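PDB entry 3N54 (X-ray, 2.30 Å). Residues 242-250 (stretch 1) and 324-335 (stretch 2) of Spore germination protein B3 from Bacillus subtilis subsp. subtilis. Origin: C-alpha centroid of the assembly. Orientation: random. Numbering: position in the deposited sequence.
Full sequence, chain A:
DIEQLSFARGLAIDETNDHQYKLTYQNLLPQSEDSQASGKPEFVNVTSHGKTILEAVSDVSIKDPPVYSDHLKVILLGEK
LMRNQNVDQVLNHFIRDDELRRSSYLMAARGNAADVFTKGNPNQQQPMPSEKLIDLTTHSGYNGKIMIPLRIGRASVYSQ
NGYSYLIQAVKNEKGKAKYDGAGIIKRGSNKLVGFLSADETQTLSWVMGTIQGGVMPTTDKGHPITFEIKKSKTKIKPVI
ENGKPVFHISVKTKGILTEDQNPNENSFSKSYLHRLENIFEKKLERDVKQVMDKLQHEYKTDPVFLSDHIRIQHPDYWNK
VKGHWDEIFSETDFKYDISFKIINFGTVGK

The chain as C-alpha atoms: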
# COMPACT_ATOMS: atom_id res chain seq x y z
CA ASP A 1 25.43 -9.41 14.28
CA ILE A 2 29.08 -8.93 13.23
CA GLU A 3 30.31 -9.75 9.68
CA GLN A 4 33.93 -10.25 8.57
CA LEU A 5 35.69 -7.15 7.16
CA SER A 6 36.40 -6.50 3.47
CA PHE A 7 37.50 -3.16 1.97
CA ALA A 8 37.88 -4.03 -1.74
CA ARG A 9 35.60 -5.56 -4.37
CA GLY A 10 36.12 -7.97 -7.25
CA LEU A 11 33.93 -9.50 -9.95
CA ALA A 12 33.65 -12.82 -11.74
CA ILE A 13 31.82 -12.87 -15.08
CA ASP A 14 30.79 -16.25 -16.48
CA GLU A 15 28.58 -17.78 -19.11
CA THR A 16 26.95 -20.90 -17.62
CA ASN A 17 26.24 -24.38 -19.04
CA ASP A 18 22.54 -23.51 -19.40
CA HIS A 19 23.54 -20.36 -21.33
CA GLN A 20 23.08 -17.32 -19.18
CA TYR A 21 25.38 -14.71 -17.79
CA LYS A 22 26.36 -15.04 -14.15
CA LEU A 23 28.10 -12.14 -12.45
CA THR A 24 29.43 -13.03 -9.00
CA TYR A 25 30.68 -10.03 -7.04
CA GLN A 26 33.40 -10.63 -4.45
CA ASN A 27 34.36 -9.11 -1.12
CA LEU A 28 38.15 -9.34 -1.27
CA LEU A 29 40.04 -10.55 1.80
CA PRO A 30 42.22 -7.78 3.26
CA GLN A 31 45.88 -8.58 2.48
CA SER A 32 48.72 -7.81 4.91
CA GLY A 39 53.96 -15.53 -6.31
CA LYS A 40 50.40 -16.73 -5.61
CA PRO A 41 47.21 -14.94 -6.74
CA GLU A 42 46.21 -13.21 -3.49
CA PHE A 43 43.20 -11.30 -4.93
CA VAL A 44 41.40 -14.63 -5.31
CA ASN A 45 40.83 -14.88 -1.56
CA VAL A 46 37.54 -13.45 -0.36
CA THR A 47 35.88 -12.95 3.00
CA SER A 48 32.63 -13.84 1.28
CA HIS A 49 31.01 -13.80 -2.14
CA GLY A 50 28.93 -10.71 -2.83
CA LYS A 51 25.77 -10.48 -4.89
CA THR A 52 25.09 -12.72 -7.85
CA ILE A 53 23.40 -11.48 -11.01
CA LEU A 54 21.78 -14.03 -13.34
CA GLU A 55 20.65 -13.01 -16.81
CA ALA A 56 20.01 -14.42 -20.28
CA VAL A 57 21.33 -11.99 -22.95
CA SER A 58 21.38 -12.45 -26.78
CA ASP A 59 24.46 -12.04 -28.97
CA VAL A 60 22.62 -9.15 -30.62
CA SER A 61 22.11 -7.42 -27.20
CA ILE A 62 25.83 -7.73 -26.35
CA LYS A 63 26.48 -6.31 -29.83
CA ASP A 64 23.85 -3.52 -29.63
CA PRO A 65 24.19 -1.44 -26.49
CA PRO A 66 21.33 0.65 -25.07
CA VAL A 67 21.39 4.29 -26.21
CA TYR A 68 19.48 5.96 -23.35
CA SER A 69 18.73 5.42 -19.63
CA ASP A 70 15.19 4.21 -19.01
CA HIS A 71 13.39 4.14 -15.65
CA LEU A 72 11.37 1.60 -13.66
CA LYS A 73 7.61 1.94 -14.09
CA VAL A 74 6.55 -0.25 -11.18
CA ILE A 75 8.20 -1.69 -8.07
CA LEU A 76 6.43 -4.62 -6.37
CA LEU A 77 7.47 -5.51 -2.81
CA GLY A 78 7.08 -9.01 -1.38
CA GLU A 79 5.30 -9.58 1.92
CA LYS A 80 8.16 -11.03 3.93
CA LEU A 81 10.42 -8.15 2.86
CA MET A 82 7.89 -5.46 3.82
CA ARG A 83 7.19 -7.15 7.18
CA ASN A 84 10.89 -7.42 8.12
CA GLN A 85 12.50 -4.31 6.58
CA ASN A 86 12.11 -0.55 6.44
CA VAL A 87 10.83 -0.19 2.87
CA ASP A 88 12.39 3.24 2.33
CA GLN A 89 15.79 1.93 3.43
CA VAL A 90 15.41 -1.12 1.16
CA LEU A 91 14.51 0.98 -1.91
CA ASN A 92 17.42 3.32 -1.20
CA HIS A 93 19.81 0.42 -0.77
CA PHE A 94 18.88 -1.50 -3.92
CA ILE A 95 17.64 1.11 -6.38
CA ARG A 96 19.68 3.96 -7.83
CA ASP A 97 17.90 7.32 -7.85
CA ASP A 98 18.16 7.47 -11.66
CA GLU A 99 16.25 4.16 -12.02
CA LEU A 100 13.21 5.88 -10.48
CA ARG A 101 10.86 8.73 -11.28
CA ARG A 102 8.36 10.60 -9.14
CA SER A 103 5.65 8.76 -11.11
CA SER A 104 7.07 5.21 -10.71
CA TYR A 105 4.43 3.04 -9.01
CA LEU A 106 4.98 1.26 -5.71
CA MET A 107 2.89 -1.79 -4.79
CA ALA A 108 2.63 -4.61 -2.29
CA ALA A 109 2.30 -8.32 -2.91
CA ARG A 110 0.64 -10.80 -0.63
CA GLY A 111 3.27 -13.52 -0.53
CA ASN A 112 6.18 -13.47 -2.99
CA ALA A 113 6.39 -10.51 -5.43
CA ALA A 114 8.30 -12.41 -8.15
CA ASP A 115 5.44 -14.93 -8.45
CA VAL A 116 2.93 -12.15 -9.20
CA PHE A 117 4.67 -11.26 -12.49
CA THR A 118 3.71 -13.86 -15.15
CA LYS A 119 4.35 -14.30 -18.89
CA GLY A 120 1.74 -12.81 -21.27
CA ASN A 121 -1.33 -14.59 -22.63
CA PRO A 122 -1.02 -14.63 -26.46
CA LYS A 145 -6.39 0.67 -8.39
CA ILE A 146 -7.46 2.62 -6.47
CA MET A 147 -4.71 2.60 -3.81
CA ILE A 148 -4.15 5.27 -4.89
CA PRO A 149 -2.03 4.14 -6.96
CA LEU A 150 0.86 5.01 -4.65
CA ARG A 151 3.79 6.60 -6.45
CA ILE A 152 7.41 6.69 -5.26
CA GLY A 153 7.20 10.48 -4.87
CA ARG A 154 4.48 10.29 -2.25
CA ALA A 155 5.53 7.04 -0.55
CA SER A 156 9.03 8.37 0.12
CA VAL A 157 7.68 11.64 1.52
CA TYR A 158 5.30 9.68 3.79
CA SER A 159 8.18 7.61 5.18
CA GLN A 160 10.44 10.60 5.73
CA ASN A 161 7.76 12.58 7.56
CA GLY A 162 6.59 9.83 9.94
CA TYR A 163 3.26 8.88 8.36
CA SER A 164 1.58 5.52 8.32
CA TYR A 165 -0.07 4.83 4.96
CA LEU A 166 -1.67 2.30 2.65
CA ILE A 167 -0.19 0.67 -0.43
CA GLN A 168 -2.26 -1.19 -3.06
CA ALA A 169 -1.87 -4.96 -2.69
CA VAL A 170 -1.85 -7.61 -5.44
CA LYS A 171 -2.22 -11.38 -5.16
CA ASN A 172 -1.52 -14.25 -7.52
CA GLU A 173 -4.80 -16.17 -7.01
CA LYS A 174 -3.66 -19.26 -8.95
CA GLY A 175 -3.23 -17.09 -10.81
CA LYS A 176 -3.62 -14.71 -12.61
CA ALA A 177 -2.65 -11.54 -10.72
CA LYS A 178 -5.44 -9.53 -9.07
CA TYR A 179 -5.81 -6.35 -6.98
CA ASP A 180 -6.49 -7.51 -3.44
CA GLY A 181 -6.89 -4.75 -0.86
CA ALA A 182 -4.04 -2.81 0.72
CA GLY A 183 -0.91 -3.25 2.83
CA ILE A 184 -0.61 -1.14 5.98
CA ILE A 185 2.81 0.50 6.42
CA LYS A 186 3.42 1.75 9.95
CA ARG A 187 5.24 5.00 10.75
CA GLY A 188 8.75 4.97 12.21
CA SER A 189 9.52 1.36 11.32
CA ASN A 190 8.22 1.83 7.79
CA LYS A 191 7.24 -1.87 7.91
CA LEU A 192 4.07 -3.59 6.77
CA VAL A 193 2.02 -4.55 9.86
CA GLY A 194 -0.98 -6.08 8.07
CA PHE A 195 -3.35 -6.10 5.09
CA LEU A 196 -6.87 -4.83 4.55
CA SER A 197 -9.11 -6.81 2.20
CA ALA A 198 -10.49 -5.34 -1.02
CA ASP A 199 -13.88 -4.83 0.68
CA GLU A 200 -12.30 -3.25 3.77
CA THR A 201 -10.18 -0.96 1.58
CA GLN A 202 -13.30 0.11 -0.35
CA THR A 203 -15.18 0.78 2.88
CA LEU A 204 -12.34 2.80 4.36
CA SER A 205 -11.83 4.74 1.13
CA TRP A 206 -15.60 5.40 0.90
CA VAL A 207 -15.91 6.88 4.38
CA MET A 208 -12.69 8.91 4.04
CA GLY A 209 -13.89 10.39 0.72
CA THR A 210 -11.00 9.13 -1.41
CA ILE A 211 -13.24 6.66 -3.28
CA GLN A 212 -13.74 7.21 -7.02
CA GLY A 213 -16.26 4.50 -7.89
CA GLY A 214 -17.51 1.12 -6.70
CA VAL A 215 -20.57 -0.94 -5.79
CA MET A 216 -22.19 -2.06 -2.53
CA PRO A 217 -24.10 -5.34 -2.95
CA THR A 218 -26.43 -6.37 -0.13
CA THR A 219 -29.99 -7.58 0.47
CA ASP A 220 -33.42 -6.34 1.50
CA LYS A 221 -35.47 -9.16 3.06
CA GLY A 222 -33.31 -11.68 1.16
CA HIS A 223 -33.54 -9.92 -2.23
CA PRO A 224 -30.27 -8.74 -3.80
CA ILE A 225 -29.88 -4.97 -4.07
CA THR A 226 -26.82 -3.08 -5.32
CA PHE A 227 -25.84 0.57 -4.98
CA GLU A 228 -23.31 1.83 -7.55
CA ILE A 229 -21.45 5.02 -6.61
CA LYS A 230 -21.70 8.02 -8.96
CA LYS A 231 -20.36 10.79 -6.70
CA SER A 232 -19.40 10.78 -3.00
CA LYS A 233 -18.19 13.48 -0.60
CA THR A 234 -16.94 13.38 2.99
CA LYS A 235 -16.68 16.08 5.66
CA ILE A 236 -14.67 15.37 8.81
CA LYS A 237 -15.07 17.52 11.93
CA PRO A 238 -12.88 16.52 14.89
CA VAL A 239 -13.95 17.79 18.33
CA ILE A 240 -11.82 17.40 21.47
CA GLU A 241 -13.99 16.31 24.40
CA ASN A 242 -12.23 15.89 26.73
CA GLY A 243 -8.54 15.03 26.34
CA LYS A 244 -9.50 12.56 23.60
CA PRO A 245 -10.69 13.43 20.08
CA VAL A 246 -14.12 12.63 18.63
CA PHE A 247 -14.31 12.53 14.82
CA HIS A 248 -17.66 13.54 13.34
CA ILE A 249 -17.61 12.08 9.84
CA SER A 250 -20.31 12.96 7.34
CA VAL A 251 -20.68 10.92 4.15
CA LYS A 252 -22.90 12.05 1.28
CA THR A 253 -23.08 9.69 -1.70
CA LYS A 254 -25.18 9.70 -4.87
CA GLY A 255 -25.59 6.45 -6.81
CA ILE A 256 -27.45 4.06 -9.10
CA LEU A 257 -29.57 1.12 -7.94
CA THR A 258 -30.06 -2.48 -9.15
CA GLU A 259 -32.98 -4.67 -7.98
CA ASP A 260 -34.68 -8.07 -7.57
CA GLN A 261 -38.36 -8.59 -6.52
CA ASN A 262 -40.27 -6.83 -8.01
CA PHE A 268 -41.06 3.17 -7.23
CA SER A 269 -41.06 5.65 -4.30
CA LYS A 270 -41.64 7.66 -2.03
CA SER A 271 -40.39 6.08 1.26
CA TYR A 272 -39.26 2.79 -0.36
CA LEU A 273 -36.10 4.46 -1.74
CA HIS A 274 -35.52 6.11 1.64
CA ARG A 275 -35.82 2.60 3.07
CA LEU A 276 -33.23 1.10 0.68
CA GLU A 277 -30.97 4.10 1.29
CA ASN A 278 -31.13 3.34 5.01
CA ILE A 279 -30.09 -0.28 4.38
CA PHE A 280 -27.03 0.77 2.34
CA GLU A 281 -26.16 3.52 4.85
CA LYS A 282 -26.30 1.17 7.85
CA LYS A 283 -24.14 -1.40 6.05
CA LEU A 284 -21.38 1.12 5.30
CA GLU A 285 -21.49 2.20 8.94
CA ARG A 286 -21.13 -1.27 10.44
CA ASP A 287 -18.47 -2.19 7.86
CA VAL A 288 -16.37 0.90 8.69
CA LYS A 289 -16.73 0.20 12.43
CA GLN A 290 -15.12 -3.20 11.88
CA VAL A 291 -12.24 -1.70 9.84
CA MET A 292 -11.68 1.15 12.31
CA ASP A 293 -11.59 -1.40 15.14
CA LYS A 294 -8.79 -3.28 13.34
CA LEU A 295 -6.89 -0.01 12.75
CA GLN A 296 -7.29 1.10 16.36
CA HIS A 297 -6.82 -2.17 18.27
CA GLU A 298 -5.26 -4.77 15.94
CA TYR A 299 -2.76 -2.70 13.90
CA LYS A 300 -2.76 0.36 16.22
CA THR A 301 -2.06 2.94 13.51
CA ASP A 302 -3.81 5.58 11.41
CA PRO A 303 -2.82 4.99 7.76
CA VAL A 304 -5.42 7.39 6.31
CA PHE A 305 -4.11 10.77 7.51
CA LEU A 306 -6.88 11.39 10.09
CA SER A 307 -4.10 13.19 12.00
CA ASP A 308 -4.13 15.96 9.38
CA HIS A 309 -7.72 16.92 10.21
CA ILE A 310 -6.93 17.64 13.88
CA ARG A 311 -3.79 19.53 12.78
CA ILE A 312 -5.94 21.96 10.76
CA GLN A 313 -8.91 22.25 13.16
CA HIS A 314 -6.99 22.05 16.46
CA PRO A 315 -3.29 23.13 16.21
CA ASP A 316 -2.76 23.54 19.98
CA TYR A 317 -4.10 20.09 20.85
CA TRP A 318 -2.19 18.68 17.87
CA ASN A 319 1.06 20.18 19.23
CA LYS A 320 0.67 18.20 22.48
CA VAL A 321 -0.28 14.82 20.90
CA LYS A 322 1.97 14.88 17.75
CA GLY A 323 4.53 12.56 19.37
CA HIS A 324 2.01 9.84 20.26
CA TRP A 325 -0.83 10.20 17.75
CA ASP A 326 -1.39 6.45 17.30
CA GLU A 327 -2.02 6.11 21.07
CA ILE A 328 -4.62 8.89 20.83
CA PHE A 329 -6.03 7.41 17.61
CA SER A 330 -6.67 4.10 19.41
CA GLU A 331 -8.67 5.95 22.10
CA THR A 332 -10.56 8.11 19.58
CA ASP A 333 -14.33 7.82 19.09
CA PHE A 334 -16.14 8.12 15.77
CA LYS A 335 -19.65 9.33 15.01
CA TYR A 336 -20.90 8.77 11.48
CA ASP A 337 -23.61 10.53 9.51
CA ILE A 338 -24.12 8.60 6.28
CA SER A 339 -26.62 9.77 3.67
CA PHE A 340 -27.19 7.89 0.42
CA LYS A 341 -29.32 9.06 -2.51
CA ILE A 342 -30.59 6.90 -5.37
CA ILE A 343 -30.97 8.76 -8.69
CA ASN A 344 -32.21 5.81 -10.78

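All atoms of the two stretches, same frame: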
# COMPACT_ATOMS: atom_id res chain seq x y z
N ASN A 242 -13.18 14.88 26.26
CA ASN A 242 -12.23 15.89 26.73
C ASN A 242 -10.90 15.19 26.96
O ASN A 242 -10.82 14.22 27.72
CB ASN A 242 -12.69 16.55 28.03
CG ASN A 242 -13.82 17.55 27.82
OD1 ASN A 242 -13.68 18.73 28.11
ND2 ASN A 242 -14.95 17.07 27.31
N GLY A 243 -9.85 15.67 26.30
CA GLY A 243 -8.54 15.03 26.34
C GLY A 243 -8.38 14.05 25.19
O GLY A 243 -7.25 13.81 24.74
N LYS A 244 -9.49 13.49 24.72
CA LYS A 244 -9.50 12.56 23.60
C LYS A 244 -10.29 13.20 22.46
O LYS A 244 -11.20 13.99 22.70
CB LYS A 244 -10.18 11.23 24.00
CG LYS A 244 -10.01 10.82 25.46
CD LYS A 244 -8.57 10.54 25.86
CE LYS A 244 -8.39 10.59 27.38
NZ LYS A 244 -9.37 9.74 28.12
N PRO A 245 -9.94 12.87 21.20
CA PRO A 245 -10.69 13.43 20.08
C PRO A 245 -11.93 12.62 19.71
O PRO A 245 -11.97 11.41 19.95
CB PRO A 245 -9.68 13.40 18.92
CG PRO A 245 -8.46 12.66 19.42
CD PRO A 245 -8.81 12.05 20.74
N VAL A 246 -12.93 13.29 19.15
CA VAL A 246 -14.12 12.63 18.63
C VAL A 246 -14.33 13.11 17.19
O VAL A 246 -14.63 14.28 16.96
CB VAL A 246 -15.37 12.95 19.46
CG1 VAL A 246 -16.61 12.34 18.82
CG2 VAL A 246 -15.21 12.45 20.89
N PHE A 247 -14.16 12.20 16.23
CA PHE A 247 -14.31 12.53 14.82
C PHE A 247 -15.76 12.42 14.37
O PHE A 247 -16.34 11.34 14.40
CB PHE A 247 -13.45 11.60 13.95
CG PHE A 247 -12.00 11.99 13.89
CD1 PHE A 247 -11.56 12.93 12.96
CD2 PHE A 247 -11.07 11.42 14.74
CE1 PHE A 247 -10.22 13.29 12.89
CE2 PHE A 247 -9.73 11.77 14.68
CZ PHE A 247 -9.30 12.71 13.76
N HIS A 248 -16.34 13.54 13.95
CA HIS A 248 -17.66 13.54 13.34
C HIS A 248 -17.46 13.46 11.84
O HIS A 248 -17.01 14.43 11.21
CB HIS A 248 -18.45 14.80 13.70
CG HIS A 248 -18.98 14.81 15.09
ND1 HIS A 248 -18.20 15.11 16.19
CD2 HIS A 248 -20.22 14.56 15.57
CE1 HIS A 248 -18.94 15.05 17.28
NE2 HIS A 248 -20.17 14.72 16.93
N ILE A 249 -17.78 12.31 11.26
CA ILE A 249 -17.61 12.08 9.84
C ILE A 249 -18.96 12.05 9.15
O ILE A 249 -19.85 11.30 9.54
CB ILE A 249 -16.87 10.76 9.58
CG1 ILE A 249 -15.48 10.81 10.22
CG2 ILE A 249 -16.78 10.50 8.08
CD1 ILE A 249 -14.59 9.62 9.87
N SER A 250 -19.10 12.88 8.12
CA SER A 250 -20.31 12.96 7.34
C SER A 250 -20.01 12.42 5.95
O SER A 250 -19.03 12.81 5.34
CB SER A 250 -20.78 14.41 7.25
OG SER A 250 -22.01 14.51 6.54
N HIS A 324 2.66 11.11 19.94
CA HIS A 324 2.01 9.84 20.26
C HIS A 324 0.59 9.81 19.70
O HIS A 324 -0.38 9.51 20.41
CB HIS A 324 2.01 9.62 21.78
CG HIS A 324 1.51 10.79 22.57
ND1 HIS A 324 2.31 11.86 22.91
CD2 HIS A 324 0.28 11.07 23.07
CE1 HIS A 324 1.60 12.74 23.59
NE2 HIS A 324 0.37 12.29 23.70
N TRP A 325 0.47 10.13 18.41
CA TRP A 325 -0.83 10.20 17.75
C TRP A 325 -1.54 8.86 17.64
O TRP A 325 -2.76 8.80 17.74
CB TRP A 325 -0.69 10.82 16.36
CG TRP A 325 -1.90 10.61 15.53
CD1 TRP A 325 -1.98 9.91 14.37
CD2 TRP A 325 -3.23 11.07 15.83
NE1 TRP A 325 -3.27 9.92 13.90
CE2 TRP A 325 -4.06 10.62 14.78
CE3 TRP A 325 -3.79 11.81 16.87
CZ2 TRP A 325 -5.43 10.90 14.74
CZ3 TRP A 325 -5.15 12.08 16.83
CH2 TRP A 325 -5.95 11.63 15.77
N ASP A 326 -0.79 7.78 17.41
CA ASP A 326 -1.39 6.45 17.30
C ASP A 326 -2.07 6.05 18.62
O ASP A 326 -3.17 5.48 18.60
CB ASP A 326 -0.36 5.40 16.86
CG ASP A 326 -0.08 5.45 15.35
OD1 ASP A 326 -0.88 6.07 14.60
OD2 ASP A 326 0.93 4.86 14.92
N GLU A 327 -1.44 6.37 19.75
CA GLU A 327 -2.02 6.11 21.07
C GLU A 327 -3.37 6.82 21.18
O GLU A 327 -4.36 6.22 21.60
CB GLU A 327 -1.08 6.59 22.18
CG GLU A 327 -1.58 6.32 23.61
CD GLU A 327 -0.72 6.96 24.70
OE1 GLU A 327 -1.12 6.89 25.88
OE2 GLU A 327 0.35 7.55 24.38
N ILE A 328 -3.40 8.09 20.80
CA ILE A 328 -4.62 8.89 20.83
C ILE A 328 -5.64 8.36 19.83
O ILE A 328 -6.84 8.32 20.11
CB ILE A 328 -4.33 10.38 20.52
CG1 ILE A 328 -3.50 11.01 21.65
CG2 ILE A 328 -5.61 11.16 20.32
CD1 ILE A 328 -4.24 11.10 22.99
N PHE A 329 -5.16 7.97 18.65
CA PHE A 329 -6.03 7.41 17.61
C PHE A 329 -6.78 6.18 18.12
O PHE A 329 -7.97 6.03 17.86
CB PHE A 329 -5.21 7.06 16.36
CG PHE A 329 -5.99 6.32 15.31
CD1 PHE A 329 -6.99 6.95 14.59
CD2 PHE A 329 -5.71 4.99 15.02
CE1 PHE A 329 -7.70 6.28 13.62
CE2 PHE A 329 -6.41 4.31 14.05
CZ PHE A 329 -7.41 4.95 13.35
N SER A 330 -6.07 5.31 18.83
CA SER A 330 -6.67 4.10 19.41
C SER A 330 -7.80 4.40 20.40
O SER A 330 -8.75 3.63 20.50
CB SER A 330 -5.60 3.26 20.10
OG SER A 330 -4.70 2.72 19.15
N GLU A 331 -7.68 5.52 21.11
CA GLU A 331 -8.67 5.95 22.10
C GLU A 331 -9.76 6.84 21.50
O GLU A 331 -10.69 7.22 22.20
CB GLU A 331 -7.99 6.73 23.21
CG GLU A 331 -6.86 5.99 23.93
CD GLU A 331 -5.99 6.91 24.78
OE1 GLU A 331 -4.96 6.43 25.32
OE2 GLU A 331 -6.31 8.12 24.90
N THR A 332 -9.63 7.18 20.22
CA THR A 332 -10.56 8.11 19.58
C THR A 332 -11.91 7.46 19.29
O THR A 332 -11.99 6.27 19.00
CB THR A 332 -9.94 8.66 18.28
OG1 THR A 332 -8.70 9.31 18.58
CG2 THR A 332 -10.88 9.65 17.61
N ASP A 333 -12.97 8.26 19.39
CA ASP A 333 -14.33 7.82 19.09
C ASP A 333 -14.77 8.41 17.76
O ASP A 333 -14.35 9.50 17.38
CB ASP A 333 -15.30 8.25 20.19
CG ASP A 333 -14.99 7.61 21.53
OD1 ASP A 333 -15.95 7.36 22.30
OD2 ASP A 333 -13.81 7.34 21.82
N PHE A 334 -15.64 7.69 17.06
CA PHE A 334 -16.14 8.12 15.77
C PHE A 334 -17.66 8.13 15.76
O PHE A 334 -18.30 7.22 16.28
CB PHE A 334 -15.62 7.19 14.66
CG PHE A 334 -14.12 7.22 14.51
CD1 PHE A 334 -13.32 6.44 15.32
CD2 PHE A 334 -13.53 8.05 13.56
CE1 PHE A 334 -11.93 6.48 15.19
CE2 PHE A 334 -12.14 8.09 13.43
CZ PHE A 334 -11.35 7.31 14.24
N LYS A 335 -18.22 9.18 15.17
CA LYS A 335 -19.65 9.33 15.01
C LYS A 335 -19.90 9.58 13.53
O LYS A 335 -19.38 10.54 12.97
CB LYS A 335 -20.17 10.51 15.84
CG LYS A 335 -19.92 10.40 17.34
CD LYS A 335 -20.76 9.30 17.98
CE LYS A 335 -20.60 9.28 19.49
NZ LYS A 335 -19.20 8.97 19.91

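The most striking feature of this contact is the abrupt change of role within stretch 2, where a helix packs its side chains against the start of strand 245-250 and the chain then joins that same strand as a parallel neighbor. Thr-332 sits at the switch. Its OG1 donates a hydrogen bond to Ile-328 O (2.6 Å), tying the side chain back to the helix, while its CG2 lies 3.4 Å from Phe-247 CD2, at the edge of that ring.

Beyond this point the backbones pair in parallel register. The ladder opens with a weak bond from Asp-333 N to Pro-245 O (3.4 Å) and then tightens: Phe-247 N donates to Asp-333 O (2.9 Å), Lys-335 N to Phe-247 O (3.0 Å) and Ile-249 N to Lys-335 O (2.9 Å). Phe-247 thus uses both its backbone polar groups across the contact.

Phe-247 and Phe-334 share one face of the sheet. Their rings are nearly parallel (12°) but slid apart, with centroids 5.5 Å apart, so they barely overlap; Phe-247 CB instead meets Phe-334 CD2 at 3.6 Å. Toward the helix, Phe-247 CE2 approaches Trp-325 CH2 edge to edge (3.9 Å), and Pro-245 CD packs tightly on Ile-328 CG2 (3.3 Å).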